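Side-chain contacts in MOSUB1, transcription cofactor (Magnaporthe oryzae, PDB 4AGH), which binds single-stranded DNA and, as a member of the PC4 family, probably acts as a transcriptional coactivator in the nucleus: residues 50-53 against 54-57; 59-63 against 64-68; 88-91 against 92-95; 106-110 against 111-115. All coordinates share one frame; numbering follows the deposited sequence.

Contact 1 of 4, residues 50-53 against 54-57; sequences EISD and KRRV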
loop_
_atom_site.group_PDB
_atom_site.type_symbol
_atom_site.label_atom_id
_atom_site.label_comp_id
_atom_site.label_asym_id
_atom_site.label_seq_id
_atom_site.Cartn_x
_atom_site.Cartn_y
_atom_site.Cartn_z
ATOM N N GLU A 50 -11.341 -1.168 5.696
ATOM C CA GLU A 50 -11.737 -0.957 4.308
ATOM C C GLU A 50 -11.220 0.385 3.799
ATOM O O GLU A 50 -11.349 1.405 4.482
ATOM C CB GLU A 50 -13.267 -1.010 4.168
ATOM C CG GLU A 50 -13.867 -2.318 4.638
ATOM C CD GLU A 50 -15.380 -2.366 4.482
ATOM O OE1 GLU A 50 -15.950 -1.491 3.794
ATOM O OE2 GLU A 50 -16.001 -3.283 5.055
ATOM N N ILE A 51 -10.650 0.385 2.598
ATOM C CA ILE A 51 -10.217 1.630 1.976
ATOM C C ILE A 51 -11.033 1.963 0.730
ATOM O O ILE A 51 -10.830 3.007 0.105
ATOM C CB ILE A 51 -8.689 1.636 1.691
ATOM C CG1 ILE A 51 -8.308 0.550 0.687
ATOM C CG2 ILE A 51 -7.916 1.500 3.007
ATOM C CD1 ILE A 51 -6.839 0.672 0.184
ATOM N N SER A 52 -11.965 1.073 0.392
ATOM C CA SER A 52 -13.009 1.345 -0.594
ATOM C C SER A 52 -14.007 0.202 -0.499
ATOM O O SER A 52 -13.906 -0.624 0.398
ATOM C CB SER A 52 -12.432 1.438 -2.008
ATOM O OG SER A 52 -12.014 0.167 -2.466
ATOM N N ASP A 53 -14.964 0.138 -1.418
ATOM C CA ASP A 53 -15.972 -0.919 -1.364
ATOM C C ASP A 53 -15.364 -2.323 -1.454
ATOM O O ASP A 53 -15.877 -3.257 -0.845
ATOM C CB ASP A 53 -17.030 -0.721 -2.460
ATOM C CG ASP A 53 -18.019 0.383 -2.126
ATOM O OD1 ASP A 53 -18.227 0.652 -0.922
ATOM O OD2 ASP A 53 -18.592 0.979 -3.068
ATOM N N LYS A 54 -14.259 -2.460 -2.188
ATOM C CA LYS A 54 -13.673 -3.780 -2.471
ATOM C C LYS A 54 -12.234 -3.953 -1.994
ATOM O O LYS A 54 -11.700 -5.052 -2.019
ATOM C CB LYS A 54 -13.718 -4.067 -3.978
ATOM C CG LYS A 54 -15.091 -4.152 -4.612
ATOM C CD LYS A 54 -14.917 -4.214 -6.123
ATOM C CE LYS A 54 -16.212 -4.462 -6.866
ATOM N NZ LYS A 54 -15.967 -4.427 -8.336
ATOM N N ARG A 55 -11.613 -2.864 -1.571
ATOM C CA ARG A 55 -10.201 -2.896 -1.194
ATOM C C ARG A 55 -10.013 -2.792 0.308
ATOM O O ARG A 55 -10.690 -2.013 0.981
ATOM C CB ARG A 55 -9.429 -1.798 -1.922
ATOM C CG ARG A 55 -9.401 -2.100 -3.423
ATOM C CD ARG A 55 -8.745 -1.022 -4.257
ATOM N NE ARG A 55 -8.514 -1.555 -5.599
ATOM C CZ ARG A 55 -7.614 -1.079 -6.455
ATOM N NH1 ARG A 55 -6.890 -0.009 -6.142
ATOM N NH2 ARG A 55 -7.468 -1.662 -7.642
ATOM N N ARG A 56 -9.081 -3.587 0.811
ATOM C CA ARG A 56 -8.844 -3.701 2.242
ATOM C C ARG A 56 -7.378 -3.527 2.539
ATOM O O ARG A 56 -6.525 -3.855 1.708
ATOM C CB ARG A 56 -9.231 -5.105 2.715
ATOM C CG ARG A 56 -10.694 -5.463 2.503
ATOM C CD ARG A 56 -10.972 -6.884 2.998
ATOM N NE ARG A 56 -12.387 -7.225 2.854
ATOM C CZ ARG A 56 -12.959 -8.299 3.385
ATOM N NH1 ARG A 56 -12.241 -9.156 4.097
ATOM N NH2 ARG A 56 -14.255 -8.518 3.199
ATOM N N VAL A 57 -7.081 -3.038 3.741
ATOM C CA VAL A 57 -5.741 -3.206 4.292
ATOM C C VAL A 57 -5.901 -4.048 5.560
ATOM O O VAL A 57 -6.723 -3.738 6.412
ATOM C CB VAL A 57 -5.055 -1.873 4.607
ATOM C CG1 VAL A 57 -3.654 -2.130 5.155
ATOM C CG2 VAL A 57 -4.969 -1.030 3.349
HETATM O O HOH W 1 -13.354 -3.266 1.349
#
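Ile-51 packs against Arg-55 and Val-57 on the tight side of this turn. Its CG1 branch lies 3.7 Å from Arg-55 CB, while the other branch, CG2, meets Val-57 CG2 at 3.9 Å. A chi1 of 63° tucks CG1 between the backbone N and carbonyl carbon of Ile-51 and brings it against Arg-55 O and CB. Beside it, Ile-51 N donates to Arg-55 O at 2.9 Å, nearly straight at 165°. Residues 51-54 form the loop of a beta hairpin whose strands are 47-50 and 55-62, with Glu-50 and Arg-56 as an antiparallel non-hydrogen-bonded pair. Inside the bend, Ser-52 OG accepts from Arg-55 N at 3.2 Å and, weakly, from Lys-54 N, so one hydroxyl spans the turn. A water probably bridges Ser-52 O and Arg-55 O. Leu-89 of the second subunit packs on Ile-51, and the Arg-55 side chain runs extended to a salt bridge with Glu-72, with NH1 bonded to Gly-88 O and Gln-93 OE1 of that subunit. The other side is loose: Asp-53 and Lys-54 are exposed at the bend, and Glu-50 OE2, bonded to Gln-40, stays 5.8 Å from Arg-56 NE, whose guanidinium makes cation-pi contacts with Phe-48 and Tyr-73.

Contact 2 of 4, residues 59-63 against 64-68; sequences ISQFK and KMDFI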
loop_
_atom_site.group_PDB
_atom_site.type_symbol
_atom_site.label_atom_id
_atom_site.label_comp_id
_atom_site.label_asym_id
_atom_site.label_seq_id
_atom_site.Cartn_x
_atom_site.Cartn_y
_atom_site.Cartn_z
ATOM N N ILE A 59 -3.893 -7.127 8.420
ATOM C CA ILE A 59 -2.642 -7.672 8.924
ATOM C C ILE A 59 -2.798 -9.166 9.124
ATOM O O ILE A 59 -3.717 -9.610 9.825
ATOM C CB ILE A 59 -2.255 -7.027 10.267
ATOM C CG1 ILE A 59 -2.059 -5.518 10.084
ATOM C CG2 ILE A 59 -0.983 -7.650 10.807
ATOM C CD1 ILE A 59 -2.028 -4.760 11.393
ATOM N N SER A 60 -1.899 -9.931 8.507
ATOM C CA SER A 60 -1.890 -11.384 8.636
ATOM C C SER A 60 -0.584 -11.817 9.274
ATOM O O SER A 60 0.383 -11.055 9.318
ATOM C CB SER A 60 -2.037 -12.048 7.258
ATOM O OG SER A 60 -0.875 -11.841 6.455
ATOM N N GLN A 61 -0.546 -13.043 9.786
ATOM C CA GLN A 61 0.665 -13.520 10.396
ATOM C C GLN A 61 0.988 -14.891 9.838
ATOM O O GLN A 61 0.125 -15.774 9.776
ATOM C CB GLN A 61 0.490 -13.575 11.915
ATOM C CG GLN A 61 1.765 -13.779 12.691
ATOM C CD GLN A 61 1.538 -13.681 14.185
ATOM O OE1 GLN A 61 1.211 -14.670 14.838
ATOM N NE2 GLN A 61 1.698 -12.479 14.733
ATOM N N PHE A 62 2.237 -15.059 9.423
ATOM C CA PHE A 62 2.691 -16.333 8.865
ATOM C C PHE A 62 4.059 -16.663 9.425
ATOM O O PHE A 62 4.994 -15.877 9.274
ATOM C CB PHE A 62 2.737 -16.248 7.336
ATOM C CG PHE A 62 3.107 -17.545 6.663
ATOM C CD1 PHE A 62 2.145 -18.512 6.419
ATOM C CD2 PHE A 62 4.412 -17.792 6.272
ATOM C CE1 PHE A 62 2.481 -19.706 5.799
ATOM C CE2 PHE A 62 4.755 -18.985 5.650
ATOM C CZ PHE A 62 3.786 -19.941 5.414
ATOM N N LYS A 63 4.170 -17.814 10.083
ATOM C CA LYS A 63 5.422 -18.211 10.717
ATOM C C LYS A 63 5.915 -17.140 11.688
ATOM O O LYS A 63 7.117 -16.870 11.764
ATOM C CB LYS A 63 6.501 -18.482 9.667
ATOM C CG LYS A 63 6.751 -19.952 9.353
ATOM C CD LYS A 63 5.638 -20.559 8.512
ATOM C CE LYS A 63 6.064 -21.920 7.965
ATOM N NZ LYS A 63 4.963 -22.607 7.219
ATOM N N LYS A 64 4.983 -16.521 12.414
ATOM C CA LYS A 64 5.323 -15.524 13.438
ATOM C C LYS A 64 5.790 -14.182 12.858
ATOM O O LYS A 64 6.218 -13.291 13.594
ATOM C CB LYS A 64 6.372 -16.074 14.410
ATOM C CG LYS A 64 5.898 -17.267 15.234
ATOM C CD LYS A 64 6.996 -17.751 16.174
ATOM C CE LYS A 64 6.508 -18.894 17.053
ATOM N NZ LYS A 64 5.972 -20.024 16.243
ATOM N N MET A 65 5.707 -14.037 11.541
ATOM C CA MET A 65 5.984 -12.748 10.919
ATOM C C MET A 65 4.683 -12.082 10.525
ATOM O O MET A 65 3.764 -12.739 10.040
ATOM C CB MET A 65 6.888 -12.905 9.695
ATOM C CG MET A 65 8.342 -13.197 10.046
ATOM S SD MET A 65 9.402 -13.164 8.585
ATOM C CE MET A 65 8.701 -11.768 7.692
ATOM N N ASP A 66 4.617 -10.765 10.706
ATOM C CA ASP A 66 3.417 -10.021 10.355
ATOM C C ASP A 66 3.537 -9.369 8.981
ATOM O O ASP A 66 4.621 -8.944 8.582
ATOM C CB ASP A 66 3.133 -8.947 11.406
ATOM C CG ASP A 66 2.814 -9.541 12.765
ATOM O OD1 ASP A 66 1.766 -10.203 12.879
ATOM O OD2 ASP A 66 3.615 -9.360 13.705
ATOM N N PHE A 67 2.415 -9.314 8.267
ATOM C CA PHE A 67 2.360 -8.700 6.936
ATOM C C PHE A 67 1.220 -7.715 6.851
ATOM O O PHE A 67 0.139 -7.939 7.415
ATOM C CB PHE A 67 2.209 -9.764 5.866
ATOM C CG PHE A 67 3.363 -10.708 5.829
ATOM C CD1 PHE A 67 3.392 -11.814 6.661
ATOM C CD2 PHE A 67 4.458 -10.444 5.026
ATOM C CE1 PHE A 67 4.479 -12.669 6.658
ATOM C CE2 PHE A 67 5.542 -11.295 5.013
ATOM C CZ PHE A 67 5.555 -12.409 5.831
ATOM N N ILE A 68 1.471 -6.608 6.156
ATOM C CA ILE A 68 0.441 -5.616 5.939
ATOM C C ILE A 68 -0.042 -5.813 4.510
ATOM O O ILE A 68 0.675 -5.528 3.548
ATOM C CB ILE A 68 0.955 -4.173 6.131
ATOM C CG1 ILE A 68 1.389 -3.917 7.589
ATOM C CG2 ILE A 68 -0.121 -3.173 5.747
ATOM C CD1 ILE A 68 2.781 -4.455 7.931
#
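Ser-60 O sits at the edge of the Phe-67 ring, near its plane, while Phe-62 CB comes up obliquely to Phe-67 CE1 at 4.0 Å. The Phe-62 ring carries Lys-63 CD over one face, 3.4 Å above the plane and offset toward the rim. These groups belong to a beta hairpin of strands 55-62 and 65-76, closed by a type I' turn from Phe-62 to Met-65 whose two lysines both have positive phi. Ser-60 with Phe-67 and Phe-62 with Met-65 are hydrogen-bonded antiparallel pairs; the latter is closed by Phe-62 N to Met-65 O at 2.8 Å and the return bond from Met-65 N to Phe-62 O. Ser-60, Phe-62, Met-65 and Phe-67 share one face of the sheet, where Ser-60 OG bonds to Asn-69. On the face of Ile-59, Gln-61, Asp-66 and Ile-68, Arg-111 of the second subunit forms a salt bridge with Asp-66 OD1. Gln-61 and Asp-66 lie side by side there, their amide and carboxylate planes 53° apart. CG anti to the backbone N (chi1 -168°) and an extended chain carry the Gln-61 amide alongside Asp-66, where NE2 donates to the syn side of OD1 at 2.9 Å, 28° out of the carboxylate plane.

Contact 3 of 4, residues 88-91 against 92-95; sequences GLTV and DQYT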
loop_
_atom_site.group_PDB
_atom_site.type_symbol
_atom_site.label_atom_id
_atom_site.label_comp_id
_atom_site.label_asym_id
_atom_site.label_seq_id
_atom_site.Cartn_x
_atom_site.Cartn_y
_atom_site.Cartn_z
ATOM N N GLY A 88 1.472 -7.935 -0.206
ATOM C CA GLY A 88 1.660 -8.153 1.215
ATOM C C GLY A 88 3.004 -7.588 1.630
ATOM O O GLY A 88 4.046 -8.143 1.287
ATOM N N LEU A 89 2.984 -6.462 2.338
ATOM C CA LEU A 89 4.219 -5.815 2.756
ATOM C C LEU A 89 4.747 -6.420 4.049
ATOM O O LEU A 89 3.981 -6.724 4.958
ATOM C CB LEU A 89 3.977 -4.317 2.992
ATOM C CG LEU A 89 3.451 -3.536 1.793
ATOM C CD1 LEU A 89 3.253 -2.079 2.201
ATOM C CD2 LEU A 89 4.408 -3.661 0.613
ATOM N N THR A 90 6.064 -6.577 4.135
ATOM C CA THR A 90 6.693 -6.873 5.411
ATOM C C THR A 90 6.607 -5.627 6.281
ATOM O O THR A 90 6.309 -4.527 5.794
ATOM C CB THR A 90 8.184 -7.223 5.235
ATOM O OG1 THR A 90 8.884 -6.068 4.768
ATOM C CG2 THR A 90 8.359 -8.360 4.225
ATOM N N VAL A 91 6.886 -5.790 7.570
ATOM C CA VAL A 91 6.821 -4.660 8.473
ATOM C C VAL A 91 7.854 -3.612 8.076
ATOM O O VAL A 91 7.565 -2.420 8.101
ATOM C CB VAL A 91 7.001 -5.116 9.926
ATOM C CG1 VAL A 91 7.149 -3.922 10.863
ATOM C CG2 VAL A 91 5.809 -5.988 10.329
ATOM N N ASP A 92 9.056 -4.056 7.705
ATOM C CA ASP A 92 10.111 -3.119 7.301
ATOM C C ASP A 92 9.732 -2.352 6.038
ATOM O O ASP A 92 10.056 -1.170 5.891
ATOM C CB ASP A 92 11.442 -3.848 7.085
ATOM C CG ASP A 92 12.103 -4.274 8.386
ATOM O OD1 ASP A 92 11.675 -3.813 9.465
ATOM O OD2 ASP A 92 13.068 -5.069 8.322
ATOM N N GLN A 93 9.052 -3.020 5.112
ATOM C CA GLN A 93 8.588 -2.344 3.899
ATOM C C GLN A 93 7.504 -1.344 4.254
ATOM O O GLN A 93 7.465 -0.232 3.725
ATOM C CB GLN A 93 8.059 -3.360 2.877
ATOM C CG GLN A 93 9.170 -4.171 2.227
ATOM C CD GLN A 93 8.671 -5.477 1.644
ATOM O OE1 GLN A 93 7.467 -5.706 1.556
ATOM N NE2 GLN A 93 9.601 -6.343 1.242
ATOM N N TYR A 94 6.632 -1.737 5.175
ATOM C CA TYR A 94 5.557 -0.853 5.608
ATOM C C TYR A 94 6.120 0.387 6.314
ATOM O O TYR A 94 5.682 1.511 6.035
ATOM C CB TYR A 94 4.574 -1.597 6.510
ATOM C CG TYR A 94 3.526 -0.719 7.150
ATOM C CD1 TYR A 94 2.446 -0.242 6.414
ATOM C CD2 TYR A 94 3.604 -0.385 8.493
ATOM C CE1 TYR A 94 1.486 0.557 6.995
ATOM C CE2 TYR A 94 2.640 0.412 9.089
ATOM C CZ TYR A 94 1.585 0.878 8.338
ATOM O OH TYR A 94 0.630 1.671 8.928
ATOM N N THR A 95 7.101 0.200 7.194
ATOM C CA THR A 95 7.695 1.356 7.871
ATOM C C THR A 95 8.463 2.270 6.902
ATOM O O THR A 95 8.478 3.490 7.071
ATOM C CB THR A 95 8.565 0.950 9.080
ATOM O OG1 THR A 95 9.676 0.156 8.646
ATOM C CG2 THR A 95 7.729 0.146 10.074
#
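Thr-90 and Gln-93 hold each other by two reciprocal bonds: Gln-93 N donates to Thr-90 OG1 at 3.1 Å, and Thr-90 N donates to Gln-93 OE1, also at 3.1 Å. This is a capping box, with Thr-90 as the N-cap of helix 91-110 and its hydroxyl oxygen satisfying an amide N-H of the first turn. The second bond is fairly straight at the hydrogen, 161°, but Thr-90 N approaches from above the amide carbonyl plane of Gln-93. A chi1 of 66° puts OG1 of Thr-90 between its own backbone N and carbonyl carbon, within bonding distance of Gln-93 N. There it also presses on the Gln-93 side chain, 3.2 Å from CG. Gln-93, extended beyond CG, runs back past the end of the strand, where its OE1 is 3.5 Å from Leu-89 CA.

Around this core the backbone takes up helical bonding, Thr-90 O accepting from Tyr-94 N at 2.9 Å and Val-91 O from Thr-95 N at 2.8 Å. Val-91 O also lies at the edge of the Tyr-94 ring, and Thr-95 CG2 packs 3.2 Å from the same oxygen. Further out, Arg-55 of the second subunit donates to both Gln-93 OE1 and Gly-88 O, fixing the amide from across the dimer, while Tyr-94 OH bonds to Asn-105 of that subunit. The cap sits where strand 86-90 passes into helix 91-110; Thr-90 packs on Phe-67, Val-91 on Asp-66 and Tyr-94 on Ile-68 of the neighbouring strand 65-76.

Contact 4 of 4, residues 106-110 against 111-115; sequences AELRS and RGHDI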
loop_
_atom_site.group_PDB
_atom_site.type_symbol
_atom_site.label_atom_id
_atom_site.label_comp_id
_atom_site.label_asym_id
_atom_site.label_seq_id
_atom_site.Cartn_x
_atom_site.Cartn_y
_atom_site.Cartn_z
ATOM N N ALA A 106 3.264 15.368 -0.438
ATOM C CA ALA A 106 3.648 16.657 -1.024
ATOM C C ALA A 106 3.486 16.616 -2.540
ATOM O O ALA A 106 3.058 17.591 -3.163
ATOM C CB ALA A 106 5.074 17.026 -0.651
ATOM N N GLU A 107 3.851 15.488 -3.140
ATOM C CA GLU A 107 3.697 15.326 -4.581
ATOM C C GLU A 107 2.215 15.374 -4.965
ATOM O O GLU A 107 1.837 16.014 -5.949
ATOM C CB GLU A 107 4.309 13.998 -5.044
ATOM C CG GLU A 107 4.058 13.705 -6.525
ATOM C CD GLU A 107 4.916 14.536 -7.476
ATOM O OE1 GLU A 107 6.016 14.980 -7.089
ATOM O OE2 GLU A 107 4.486 14.740 -8.625
ATOM N N LEU A 108 1.373 14.705 -4.185
ATOM C CA LEU A 108 -0.072 14.712 -4.457
ATOM C C LEU A 108 -0.690 16.112 -4.279
ATOM O O LEU A 108 -1.570 16.505 -5.048
ATOM C CB LEU A 108 -0.799 13.671 -3.592
ATOM C CG LEU A 108 -0.499 12.206 -3.941
ATOM C CD1 LEU A 108 -1.092 11.266 -2.880
ATOM C CD2 LEU A 108 -1.071 11.865 -5.318
ATOM N N ARG A 109 -0.226 16.857 -3.280
ATOM C CA ARG A 109 -0.682 18.236 -3.094
ATOM C C ARG A 109 -0.283 19.111 -4.284
ATOM O O ARG A 109 -1.072 19.941 -4.746
ATOM C CB ARG A 109 -0.170 18.834 -1.777
ATOM C CG ARG A 109 -0.804 18.198 -0.537
ATOM C CD ARG A 109 -0.544 19.020 0.723
ATOM N NE ARG A 109 -0.774 18.208 1.911
ATOM C CZ ARG A 109 0.175 17.510 2.524
ATOM N NH1 ARG A 109 1.428 17.554 2.075
ATOM N NH2 ARG A 109 -0.123 16.784 3.588
ATOM N N SER A 110 0.934 18.920 -4.787
ATOM C CA SER A 110 1.355 19.629 -5.990
ATOM C C SER A 110 0.395 19.331 -7.145
ATOM O O SER A 110 0.056 20.211 -7.932
ATOM C CB SER A 110 2.786 19.250 -6.383
ATOM O OG SER A 110 3.219 20.018 -7.492
ATOM N N ARG A 111 -0.058 18.083 -7.229
ATOM C CA ARG A 111 -0.969 17.671 -8.295
ATOM C C ARG A 111 -2.420 18.081 -8.058
ATOM O O ARG A 111 -3.311 17.743 -8.846
ATOM C CB ARG A 111 -0.877 16.157 -8.510
ATOM C CG ARG A 111 0.510 15.746 -8.950
ATOM C CD ARG A 111 0.668 14.242 -9.018
ATOM N NE ARG A 111 2.028 13.895 -9.397
ATOM C CZ ARG A 111 2.341 13.118 -10.427
ATOM N NH1 ARG A 111 1.379 12.581 -11.168
ATOM N NH2 ARG A 111 3.612 12.866 -10.696
ATOM N N GLY A 112 -2.666 18.788 -6.963
ATOM C CA GLY A 112 -3.978 19.355 -6.721
ATOM C C GLY A 112 -4.849 18.648 -5.704
ATOM O O GLY A 112 -6.007 19.023 -5.520
ATOM N N HIS A 113 -4.307 17.637 -5.030
ATOM C CA HIS A 113 -5.100 16.870 -4.071
ATOM C C HIS A 113 -4.949 17.362 -2.643
ATOM O O HIS A 113 -3.839 17.608 -2.169
ATOM C CB HIS A 113 -4.761 15.379 -4.169
ATOM C CG HIS A 113 -4.991 14.822 -5.531
ATOM N ND1 HIS A 113 -3.972 14.570 -6.420
ATOM C CD2 HIS A 113 -6.143 14.523 -6.189
ATOM C CE1 HIS A 113 -4.475 14.119 -7.556
ATOM N NE2 HIS A 113 -5.792 14.081 -7.434
ATOM N N ASP A 114 -6.080 17.511 -1.965
ATOM C CA ASP A 114 -6.085 17.863 -0.555
ATOM C C ASP A 114 -5.702 16.619 0.246
ATOM O O ASP A 114 -6.409 15.609 0.205
ATOM C CB ASP A 114 -7.479 18.363 -0.150
ATOM C CG ASP A 114 -7.495 19.035 1.209
ATOM O OD1 ASP A 114 -6.506 19.720 1.550
ATOM O OD2 ASP A 114 -8.502 18.887 1.934
ATOM N N ILE A 115 -4.574 16.689 0.949
ATOM C CA ILE A 115 -4.107 15.589 1.791
ATOM C C ILE A 115 -3.789 16.106 3.192
ATOM O O ILE A 115 -3.120 17.126 3.348
ATOM C CB ILE A 115 -2.819 14.946 1.226
ATOM C CG1 ILE A 115 -2.940 14.652 -0.275
ATOM C CG2 ILE A 115 -2.454 13.703 2.025
ATOM C CD1 ILE A 115 -3.780 13.445 -0.616
HETATM O O HOH W 2 -3.621 19.462 1.476
#
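Arg-109 reaches out along the chain that follows the helix, its aliphatic CG lying 4.1 Å from Ile-115 CG1 and its guanidinium gripping Ile-115 O side-on. Both donors, Arg-109 NE and NH2, are 3.0 Å from that one oxygen and come from the same face of its carbonyl plane; NH2 stands well above the plane, whereas NE is less tilted. Ile-115 O in turn lies at the guanidinium edge, in its plane. A water joins Asp-114 OD1 to Ile-115 N and accepts a weak bond from Arg-109 NE.

Leu-108 CB meets the same CG1 of Ile-115, also at 4.1 Å, Leu-108 CD1 reaches Ile-115 CD1, and both side chains are buried. Helix 91-110 ends here in a Schellman motif: Gly-112 has a positive phi of 104°, Gly-112 N donates to Arg-109 O and His-113 N to Leu-108 O at 3.0 Å. The His-113 ring meets Leu-108 O at its edge, where ND1 adds a weak bond.

Four residues apart, Glu-107 of the last helical turn and Arg-111 form a salt bridge. The Glu-107 chain bends at chi2 (75°), bringing OE2 to Arg-111 NE at 2.7 Å and to NH2 at 2.9 Å. NE uses the anti lone pair of OE2, NH2 comes from above the carboxylate plane, and the two planar groups are turned 62° apart. The remaining nitrogen, Arg-111 NH1, forms a salt bridge with Asp-66 of the second subunit, and His-113 packs against that same aspartate.

Overall arrangement
Contacts 1 and 2 follow each other along strand 55-62 and meet where Val-57 CG1 packs 3.7 Å from Ile-68 CG2, although their centres are about 19 Å apart. Contact 3 lies beside contact 2, centre to centre about 10 Å, with Ile-68 O and Leu-89 N 2.8 Å apart, probably hydrogen-bonded across neighbouring strands. Contact 4 closes the far end of the helix that contact 3 opens, about 24 Å away between centres. Within one chain contacts 2 and 4 stay about 17 Å apart at their nearest atoms, but the dimer brings contact 4 of one chain onto contact 2 of the other: Arg-111 pairs with Asp-66 of the second subunit. Arg-55 likewise links contact 1 to contact 3 of the partner.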